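Local coordinates for PDZ domain protein (Parabacteroides distasonis, PDB 4L8N) that is of unknown function but carries PDZ and DUF4136 domains, binds magnesium, and may serve in protein recognition as other PDZ proteins do, at residues Cys167-Asn170 and Glu171-Lys175; Glu356-Ser359 and Ala360-Phe364. One frame throughout, in Å; residues are numbered along the deposited sequence.

Contact 1 of 2, residues Cys167-Asn170 and Glu171-Lys175; sequences CIEN and ELTKK
T173 reaches back one turn to E169, and its hydroxyl and its backbone N-H both bond to the same carbonyl oxygen. OG1 of T173 lies 2.8 Å from E169 O, and it and the backbone N arrive from opposite faces of the carbonyl plane. With chi1 at 55°, OG1 sits between the backbone N and the carbonyl carbon of its own residue, which turns it toward the preceding turn. A threonine can thus satisfy its hydroxyl on an exposed face without any distant partner.

On the inner face I168 and L172 run side by side and point the same way, CG2 of I168 touching CD1 of L172 at 3.8 Å. These branched aliphatic chains suit the buried side, where both meet I188 of strand 186-196, while I168 also packs on F150 and L172 on F148.

K174 folds over the carbonyl of N170, its CG 3.1 Å from N170 O, and a bend at chi3 (-86°) swings NZ back to E171. There NZ forms a salt bridge 2.9 Å from E171 OE2, on the syn side of the carboxylate but 33° out of its plane. With I168 and L172 on the sheet and C167 and E171 against helix 274-285, helix 158-175 is the packed crossover of a beta-alpha-beta unit between strands 147-150 and 178-179.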
loop_
_atom_site.group_PDB
_atom_site.type_symbol
_atom_site.label_atom_id
_atom_site.label_comp_id
_atom_site.label_asym_id
_atom_site.label_seq_id
_atom_site.Cartn_x
_atom_site.Cartn_y
_atom_site.Cartn_z
ATOM N N CYS A 167 -22.055 -6.897 -10.013
ATOM C CA CYS A 167 -21.844 -6.703 -8.574
ATOM C C CYS A 167 -21.944 -5.222 -8.225
ATOM O O CYS A 167 -22.634 -4.866 -7.258
ATOM C CB CYS A 167 -20.499 -7.276 -8.124
ATOM S SG CYS A 167 -20.353 -9.073 -8.284
ATOM N N ILE A 168 -21.243 -4.360 -9.001
ATOM C CA ILE A 168 -21.251 -2.913 -8.792
ATOM C C ILE A 168 -22.656 -2.377 -9.034
ATOM O O ILE A 168 -23.131 -1.561 -8.231
ATOM C CB ILE A 168 -20.199 -2.166 -9.649
ATOM C CG1 ILE A 168 -18.800 -2.768 -9.449
ATOM C CG2 ILE A 168 -20.197 -0.640 -9.328
ATOM C CD1 ILE A 168 -17.906 -2.511 -10.579
ATOM N N GLU A 169 -23.349 -2.879 -10.080
ATOM C CA GLU A 169 -24.713 -2.441 -10.387
ATOM C C GLU A 169 -25.654 -2.712 -9.219
ATOM O O GLU A 169 -26.406 -1.818 -8.864
ATOM C CB GLU A 169 -25.252 -3.092 -11.668
ATOM C CG GLU A 169 -26.457 -2.367 -12.240
ATOM C CD GLU A 169 -27.086 -3.006 -13.461
ATOM O OE1 GLU A 169 -26.331 -3.489 -14.337
ATOM O OE2 GLU A 169 -28.336 -2.991 -13.557
ATOM N N ASN A 170 -25.590 -3.901 -8.601
ATOM C CA ASN A 170 -26.426 -4.231 -7.440
ATOM C C ASN A 170 -26.114 -3.315 -6.261
ATOM O O ASN A 170 -27.046 -2.832 -5.631
ATOM C CB ASN A 170 -26.294 -5.712 -7.001
ATOM C CG ASN A 170 -26.808 -6.741 -8.001
ATOM O OD1 ASN A 170 -27.631 -6.449 -8.893
ATOM N ND2 ASN A 170 -26.337 -7.987 -7.866
ATOM N N GLU A 171 -24.823 -3.040 -5.995
ATOM C CA GLU A 171 -24.419 -2.177 -4.880
ATOM C C GLU A 171 -24.932 -0.758 -5.009
ATOM O O GLU A 171 -25.441 -0.216 -4.028
ATOM C CB GLU A 171 -22.890 -2.138 -4.723
ATOM C CG GLU A 171 -22.304 -3.354 -4.035
ATOM C CD GLU A 171 -23.100 -3.950 -2.886
ATOM O OE1 GLU A 171 -23.239 -3.282 -1.835
ATOM O OE2 GLU A 171 -23.573 -5.099 -3.038
ATOM N N LEU A 172 -24.807 -0.170 -6.214
ATOM C CA LEU A 172 -25.171 1.214 -6.511
ATOM C C LEU A 172 -26.678 1.396 -6.650
ATOM O O LEU A 172 -27.202 2.443 -6.241
ATOM C CB LEU A 172 -24.447 1.706 -7.784
ATOM C CG LEU A 172 -22.904 1.756 -7.757
ATOM C CD1 LEU A 172 -22.367 2.457 -9.014
ATOM C CD2 LEU A 172 -22.380 2.448 -6.524
ATOM N N THR A 173 -27.392 0.390 -7.212
ATOM C CA THR A 173 -28.856 0.501 -7.285
ATOM C C THR A 173 -29.440 0.378 -5.863
ATOM O O THR A 173 -30.430 1.031 -5.591
ATOM C CB THR A 173 -29.500 -0.461 -8.294
ATOM O OG1 THR A 173 -29.115 -1.803 -8.021
ATOM C CG2 THR A 173 -29.181 -0.087 -9.733
ATOM N N LYS A 174 -28.784 -0.377 -4.939
ATOM C CA LYS A 174 -29.228 -0.486 -3.535
ATOM C C LYS A 174 -29.059 0.850 -2.793
ATOM O O LYS A 174 -29.823 1.145 -1.879
ATOM C CB LYS A 174 -28.491 -1.595 -2.782
ATOM C CG LYS A 174 -28.919 -3.014 -3.153
ATOM C CD LYS A 174 -28.270 -4.063 -2.243
ATOM C CE LYS A 174 -26.895 -4.519 -2.683
ATOM N NZ LYS A 174 -26.103 -5.062 -1.548
ATOM N N LYS A 175 -28.076 1.658 -3.215
ATOM C CA LYS A 175 -27.759 2.956 -2.638
ATOM C C LYS A 175 -28.782 4.038 -3.066
ATOM O O LYS A 175 -28.917 5.064 -2.388
ATOM C CB LYS A 175 -26.326 3.348 -3.036
ATOM C CG LYS A 175 -25.293 2.576 -2.226
ATOM C CD LYS A 175 -23.855 2.653 -2.754
ATOM C CE LYS A 175 -22.945 1.779 -1.921
ATOM N NZ LYS A 175 -22.881 2.224 -0.495
#

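Contact 2 of 2, residues Glu356-Ser359 and Ala360-Phe364; sequences EFSS and AYKRF
This is a local contact between successive turns of helix 354-367, which follows strand 348-349 at one end of the large mixed sheet; serines of one turn face the long basic side chains of the next. S358 and K362 meet through their ends: OG of S358 lies 2.8 Å from NZ of K362 and accepts its hydrogen bond. At chi1 -166° the S358 hydroxyl extends away from its own N, beside the carbonyl carbon, and a bend at chi4 (87°) turns the lysine ammonium to it. A short polar residue and a long flexible one suit this exposed side.

R363 curls back in the same sense. Its guanidinium lays one face over CA of A360, 3.4 Å above the plane, and NH2 comes 3.6 Å from CB of S359. The small side chains of S359 and A360 leave room for this flat group, whose NH1 is held by a salt bridge to D406, while S359 OG turns to the carbonyl of E355. A leucine at R363 would probably leave D406 without its charged mate and strip the flat cover from A360.

On the inward side the buried A360 packs its methyl on L408, and F357 and Y361 meet F411 and Y117 respectively edge to face. Polar on one side and aromatic on the other, this is an amphipathic alpha-helix, stitched by i to i+4 bonds such as R363 N to S359 O at 3.0 Å.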
loop_
_atom_site.group_PDB
_atom_site.type_symbol
_atom_site.label_atom_id
_atom_site.label_comp_id
_atom_site.label_asym_id
_atom_site.label_seq_id
_atom_site.Cartn_x
_atom_site.Cartn_y
_atom_site.Cartn_z
ATOM N N GLU A 356 -25.183 -15.893 41.494
ATOM C CA GLU A 356 -25.511 -17.325 41.469
ATOM C C GLU A 356 -25.513 -17.826 40.010
ATOM O O GLU A 356 -24.981 -18.898 39.730
ATOM C CB GLU A 356 -26.883 -17.584 42.111
ATOM C CG GLU A 356 -26.896 -17.635 43.627
ATOM C CD GLU A 356 -28.208 -18.159 44.179
ATOM O OE1 GLU A 356 -28.372 -19.399 44.256
ATOM O OE2 GLU A 356 -29.090 -17.329 44.496
ATOM N N PHE A 357 -26.094 -17.010 39.092
ATOM C CA PHE A 357 -26.230 -17.276 37.660
ATOM C C PHE A 357 -24.893 -17.130 36.963
ATOM O O PHE A 357 -24.524 -18.002 36.173
ATOM C CB PHE A 357 -27.285 -16.346 37.012
ATOM C CG PHE A 357 -28.736 -16.773 37.119
ATOM C CD1 PHE A 357 -29.161 -18.000 36.609
ATOM C CD2 PHE A 357 -29.693 -15.916 37.652
ATOM C CE1 PHE A 357 -30.512 -18.383 36.680
ATOM C CE2 PHE A 357 -31.044 -16.299 37.717
ATOM C CZ PHE A 357 -31.443 -17.529 37.230
ATOM N N SER A 358 -24.167 -16.034 37.260
ATOM C CA SER A 358 -22.862 -15.727 36.696
ATOM C C SER A 358 -21.846 -16.839 36.997
ATOM O O SER A 358 -21.203 -17.323 36.063
ATOM C CB SER A 358 -22.356 -14.387 37.212
ATOM O OG SER A 358 -21.265 -13.931 36.429
ATOM N N SER A 359 -21.736 -17.272 38.270
ATOM C CA SER A 359 -20.821 -18.335 38.711
ATOM C C SER A 359 -21.161 -19.691 38.072
ATOM O O SER A 359 -20.261 -20.367 37.563
ATOM C CB SER A 359 -20.846 -18.466 40.233
ATOM O OG SER A 359 -20.487 -17.233 40.832
ATOM N N ALA A 360 -22.459 -20.073 38.100
ATOM C CA ALA A 360 -22.991 -21.314 37.534
ATOM C C ALA A 360 -22.676 -21.433 36.025
ATOM O O ALA A 360 -22.340 -22.525 35.559
ATOM C CB ALA A 360 -24.489 -21.385 37.774
ATOM N N TYR A 361 -22.724 -20.299 35.295
ATOM C CA TYR A 361 -22.428 -20.199 33.865
ATOM C C TYR A 361 -20.927 -20.390 33.605
ATOM O O TYR A 361 -20.554 -21.126 32.687
ATOM C CB TYR A 361 -22.915 -18.838 33.316
ATOM C CG TYR A 361 -22.619 -18.597 31.852
ATOM C CD1 TYR A 361 -23.207 -19.380 30.861
ATOM C CD2 TYR A 361 -21.785 -17.558 31.453
ATOM C CE1 TYR A 361 -22.969 -19.134 29.509
ATOM C CE2 TYR A 361 -21.536 -17.307 30.106
ATOM C CZ TYR A 361 -22.129 -18.099 29.137
ATOM O OH TYR A 361 -21.871 -17.875 27.809
ATOM N N LYS A 362 -20.073 -19.721 34.414
ATOM C CA LYS A 362 -18.606 -19.810 34.346
ATOM C C LYS A 362 -18.155 -21.256 34.586
ATOM O O LYS A 362 -17.186 -21.700 33.976
ATOM C CB LYS A 362 -17.937 -18.862 35.369
ATOM C CG LYS A 362 -18.067 -17.378 35.046
ATOM C CD LYS A 362 -17.250 -16.529 36.007
ATOM C CE LYS A 362 -17.847 -15.154 36.213
ATOM N NZ LYS A 362 -18.862 -15.149 37.303
ATOM N N ARG A 363 -18.879 -21.989 35.445
ATOM C CA ARG A 363 -18.621 -23.395 35.743
ATOM C C ARG A 363 -18.905 -24.267 34.521
ATOM O O ARG A 363 -18.123 -25.181 34.252
ATOM C CB ARG A 363 -19.448 -23.862 36.936
ATOM C CG ARG A 363 -18.807 -23.528 38.272
ATOM C CD ARG A 363 -19.695 -23.970 39.406
ATOM N NE ARG A 363 -20.372 -22.828 40.021
ATOM C CZ ARG A 363 -21.648 -22.824 40.402
ATOM N NH1 ARG A 363 -22.410 -23.900 40.215
ATOM N NH2 ARG A 363 -22.180 -21.738 40.953
ATOM N N PHE A 364 -20.000 -23.959 33.763
ATOM C CA PHE A 364 -20.404 -24.651 32.525
ATOM C C PHE A 364 -19.353 -24.484 31.413
ATOM O O PHE A 364 -19.102 -25.429 30.674
ATOM C CB PHE A 364 -21.788 -24.151 32.014
ATOM C CG PHE A 364 -22.124 -24.482 30.569
ATOM C CD1 PHE A 364 -22.558 -25.756 30.210
ATOM C CD2 PHE A 364 -21.987 -23.526 29.567
ATOM C CE1 PHE A 364 -22.824 -26.073 28.878
ATOM C CE2 PHE A 364 -22.269 -23.841 28.233
ATOM C CZ PHE A 364 -22.696 -25.109 27.903
#

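Contacts 1 and 2 are two separate helical segments, each of more than two turns, arranged in series along the chain and on opposite sides of its centre. Their centres lie 47 Å apart and their nearest atoms about 32 Å, so neither touches the other. Contact 1 belongs to the helix that packs on strands 147-150 and 186-196 of the large mixed sheet, within the DUF4136 region; contact 2 lies farther out, its centre 29 Å from that of the chain against 19 Å for contact 1. Both lie away from the magnesium-binding residues E239 and D270. Near contact 2, the side chain of Y361 is about 4 Å from a bound 2-methyl-2,4-pentanediol, probably from the crystallisation liquor.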